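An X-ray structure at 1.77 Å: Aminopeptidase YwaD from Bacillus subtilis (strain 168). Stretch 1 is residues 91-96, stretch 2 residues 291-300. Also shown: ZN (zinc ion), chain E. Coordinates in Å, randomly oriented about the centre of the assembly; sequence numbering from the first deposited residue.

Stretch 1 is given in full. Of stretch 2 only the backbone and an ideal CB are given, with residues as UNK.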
# COMPACT_ATOMS: atom_id res chain seq x y z
N ARG A 91 4.35 14.21 -10.37
CA ARG A 91 4.94 12.99 -10.92
C ARG A 91 6.28 12.67 -10.26
O ARG A 91 7.00 13.56 -9.81
CB ARG A 91 5.12 13.12 -12.43
CG ARG A 91 3.83 13.50 -13.14
CD ARG A 91 3.94 13.39 -14.66
NE ARG A 91 2.69 13.80 -15.30
CZ ARG A 91 1.64 13.01 -15.46
NH1 ARG A 91 1.67 11.75 -15.05
NH2 ARG A 91 0.54 13.47 -16.05
N PHE A 92 6.61 11.38 -10.18
CA PHE A 92 7.88 10.97 -9.60
C PHE A 92 8.31 9.64 -10.19
O PHE A 92 7.48 8.82 -10.56
CB PHE A 92 7.80 10.87 -8.07
CG PHE A 92 6.70 9.98 -7.58
CD1 PHE A 92 5.41 10.47 -7.40
CD2 PHE A 92 6.96 8.65 -7.25
CE1 PHE A 92 4.38 9.64 -6.93
CE2 PHE A 92 5.94 7.81 -6.78
CZ PHE A 92 4.66 8.30 -6.63
N ASN A 93 9.62 9.44 -10.27
CA ASN A 93 10.16 8.19 -10.79
C ASN A 93 10.03 7.07 -9.76
O ASN A 93 10.11 7.29 -8.55
CB ASN A 93 11.63 8.35 -11.18
CG ASN A 93 11.85 9.38 -12.26
OD1 ASN A 93 10.94 9.73 -13.01
ND2 ASN A 93 13.08 9.88 -12.36
N ILE A 94 9.82 5.86 -10.25
CA ILE A 94 9.78 4.69 -9.37
C ILE A 94 10.68 3.61 -9.97
O ILE A 94 11.12 3.75 -11.12
CB ILE A 94 8.35 4.17 -9.18
CG1 ILE A 94 7.78 3.63 -10.49
CG2 ILE A 94 7.44 5.23 -8.54
CD1 ILE A 94 6.41 3.02 -10.35
N PRO A 95 10.99 2.53 -9.24
CA PRO A 95 11.92 1.53 -9.78
C PRO A 95 11.41 0.83 -11.03
O PRO A 95 10.21 0.82 -11.33
CB PRO A 95 12.07 0.53 -8.62
CG PRO A 95 11.77 1.33 -7.41
CD PRO A 95 10.68 2.27 -7.82
N ASP A 96 12.34 0.21 -11.75
CA ASP A 96 11.98 -0.65 -12.86
C ASP A 96 11.03 -1.74 -12.39
O ASP A 96 11.07 -2.19 -11.24
CB ASP A 96 13.22 -1.28 -13.49
CG ASP A 96 14.18 -0.25 -14.07
OD1 ASP A 96 13.76 0.88 -14.37
OD2 ASP A 96 15.37 -0.61 -14.24
N UNK A 291 -2.30 9.17 -3.10
CA UNK A 291 -0.89 8.84 -3.25
C UNK A 291 -0.72 7.68 -4.21
O UNK A 291 -1.38 6.65 -4.07
CB UNK A 291 -0.26 8.51 -1.89
N UNK A 292 0.21 7.81 -5.15
CA UNK A 292 0.54 6.68 -5.99
C UNK A 292 1.62 5.81 -5.37
O UNK A 292 2.30 6.21 -4.43
CB UNK A 292 0.99 7.17 -7.37
N UNK A 293 1.75 4.59 -5.89
CA UNK A 293 2.92 3.74 -5.60
C UNK A 293 3.14 3.48 -4.11
O UNK A 293 4.27 3.32 -3.65
CB UNK A 293 4.18 4.39 -6.18
N UNK A 294 2.07 3.41 -3.33
CA UNK A 294 2.25 3.04 -1.92
C UNK A 294 2.70 1.60 -1.75
O UNK A 294 3.41 1.28 -0.79
CB UNK A 294 0.95 3.26 -1.15
N UNK A 295 2.28 0.70 -2.64
CA UNK A 295 2.53 -0.71 -2.41
C UNK A 295 3.99 -1.06 -2.63
O UNK A 295 4.42 -2.14 -2.23
CB UNK A 295 1.64 -1.56 -3.32
N UNK A 296 4.76 -0.16 -3.24
CA UNK A 296 6.18 -0.35 -3.44
C UNK A 296 7.01 0.17 -2.29
O UNK A 296 8.24 0.14 -2.37
CB UNK A 296 6.62 0.33 -4.74
N UNK A 297 6.37 0.68 -1.23
CA UNK A 297 7.12 1.19 -0.10
C UNK A 297 6.87 2.67 0.15
O UNK A 297 7.81 3.42 0.43
CB UNK A 297 8.61 0.95 -0.32
N UNK A 298 5.61 3.10 0.05
CA UNK A 298 5.24 4.48 0.37
C UNK A 298 5.92 5.47 -0.56
O UNK A 298 6.31 6.55 -0.15
CB UNK A 298 5.60 4.80 1.82
N UNK A 299 6.08 5.10 -1.84
CA UNK A 299 6.92 5.93 -2.69
C UNK A 299 6.30 7.29 -2.97
O UNK A 299 7.02 8.30 -3.08
CB UNK A 299 7.20 5.21 -4.01
N UNK A 300 4.98 7.35 -3.10
CA UNK A 300 4.32 8.61 -3.39
C UNK A 300 4.26 9.53 -2.20
O UNK A 300 4.54 10.72 -2.33
CB UNK A 300 2.90 8.35 -3.90
ZN ZN E . -1.42 -3.15 0.37

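Position 291 has extended backbone angles (-89/133) and a CA-to-CB bond directed sideways; nothing of stretch 1 lies within 5.5 Å of the ideal CB, so the contact sets no preference. The deposited residue is Phe 291, whose CD1 stays 6.7 Å from Phe 92 CE1, the closest approach of its side chain.

At 292 the ideal CB points toward stretch 1, 3.9 Å from Phe 92 CZ. A small residue, glycine or alanine, would suit. It is Gly 292, and its carbonyl O lies near the plane of the Phe 92 ring, at the edge, 3.8 Å from CZ.

Position 293 combines left-handed angles (57/33) with a CB facing two apolar groups, 3.9 Å from Phe 92 CE2 and 4.1 Å from Ile 94 CG2. The angles favour glycine or asparagine, whereas the surroundings favour a compact apolar group. Ala 293 meets the second demand: its methyl sits at the edge of the Phe 92 ring and also touches Ile 94.

The CB of 294 points away from stretch 1, and that of 295 is out of reach, so polar or charged residues are possible at both. They are Glu 294, whose OE2 accepts a hydrogen bond from water 1 (2.7 Å to its O), and Glu 295, which binds zinc through OE1 (2.3 Å to ZN) and OE2 (2.2 Å to ZN). The same water is a zinc ligand.

At 296 the CB points toward stretch 1 but remains 5.5 Å from Pro 95 CD. That gap calls for a longer apolar chain, such as leucine or methionine. Leu 296, in the m,t rotamer, brings CD1 to 4.0 Å from Ile 94 CD1.

Position 297 has angles of 118/43, where a CB would jam against the preceding carbonyl O; this alone calls for glycine, and Gly 297 is found.

Position 298, at the N-cap, is out of reach of stretch 1. Its left-handed angles (63/36) are easiest for glycine, asparagine or aspartate, the last two also common N-caps; Leu 298 is deposited instead.

The CB of 299 points toward stretch 1, 4.0 Å from Phe 92 CE2 and 4.5 Å from Ile 94 CG2, with Pro 95 beyond. A branched or flexible apolar chain, leucine, isoleucine or methionine, would suit. Of the residues of stretch 2, Leu 299 has the most area covered by stretch 1 (46 Å²): CD1 reaches Pro 95 CD at 3.6 Å and Ile 94 CG2 at 3.9 Å, while its carbonyl O lies over one face of the Phe 92 ring.

At 300 an ideal CB would be tight against Phe 92 CZ (3.2 Å) and would clash with the carbonyl O of 292 (2.3 Å). Only glycine fits; Gly 300 lets its CA approach Phe 92 CZ to 3.3 Å.

Stretch 2 (291-300) FGAEELGLLG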
# COMPACT_ATOMS: atom_id res chain seq x y z
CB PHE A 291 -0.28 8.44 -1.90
CG PHE A 291 -0.03 9.60 -0.98
CD1 PHE A 291 0.77 10.66 -1.38
CD2 PHE A 291 -0.57 9.60 0.29
CE1 PHE A 291 0.99 11.74 -0.52
CE2 PHE A 291 -0.34 10.66 1.15
CZ PHE A 291 0.44 11.72 0.74
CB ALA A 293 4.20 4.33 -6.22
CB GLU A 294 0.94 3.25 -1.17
CG GLU A 294 0.99 3.00 0.35
CD GLU A 294 0.87 1.55 0.74
OE1 GLU A 294 1.30 1.21 1.87
OE2 GLU A 294 0.37 0.74 -0.07
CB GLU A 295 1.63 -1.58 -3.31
CG GLU A 295 0.11 -1.43 -3.06
CD GLU A 295 -0.38 -2.13 -1.77
OE1 GLU A 295 0.44 -2.56 -0.93
OE2 GLU A 295 -1.61 -2.22 -1.59
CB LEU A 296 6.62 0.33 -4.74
CG LEU A 296 6.02 -0.25 -6.02
CD1 LEU A 296 6.60 0.53 -7.20
CD2 LEU A 296 6.43 -1.72 -6.13
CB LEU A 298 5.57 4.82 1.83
CG LEU A 298 5.27 3.74 2.87
CD1 LEU A 298 5.53 4.26 4.29
CD2 LEU A 298 3.82 3.26 2.70
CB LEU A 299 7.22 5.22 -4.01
CG LEU A 299 8.02 3.92 -3.83
CD1 LEU A 299 8.46 3.40 -5.20
CD2 LEU A 299 9.23 4.13 -2.91
O HOH W 1 -1.37 -0.98 1.15
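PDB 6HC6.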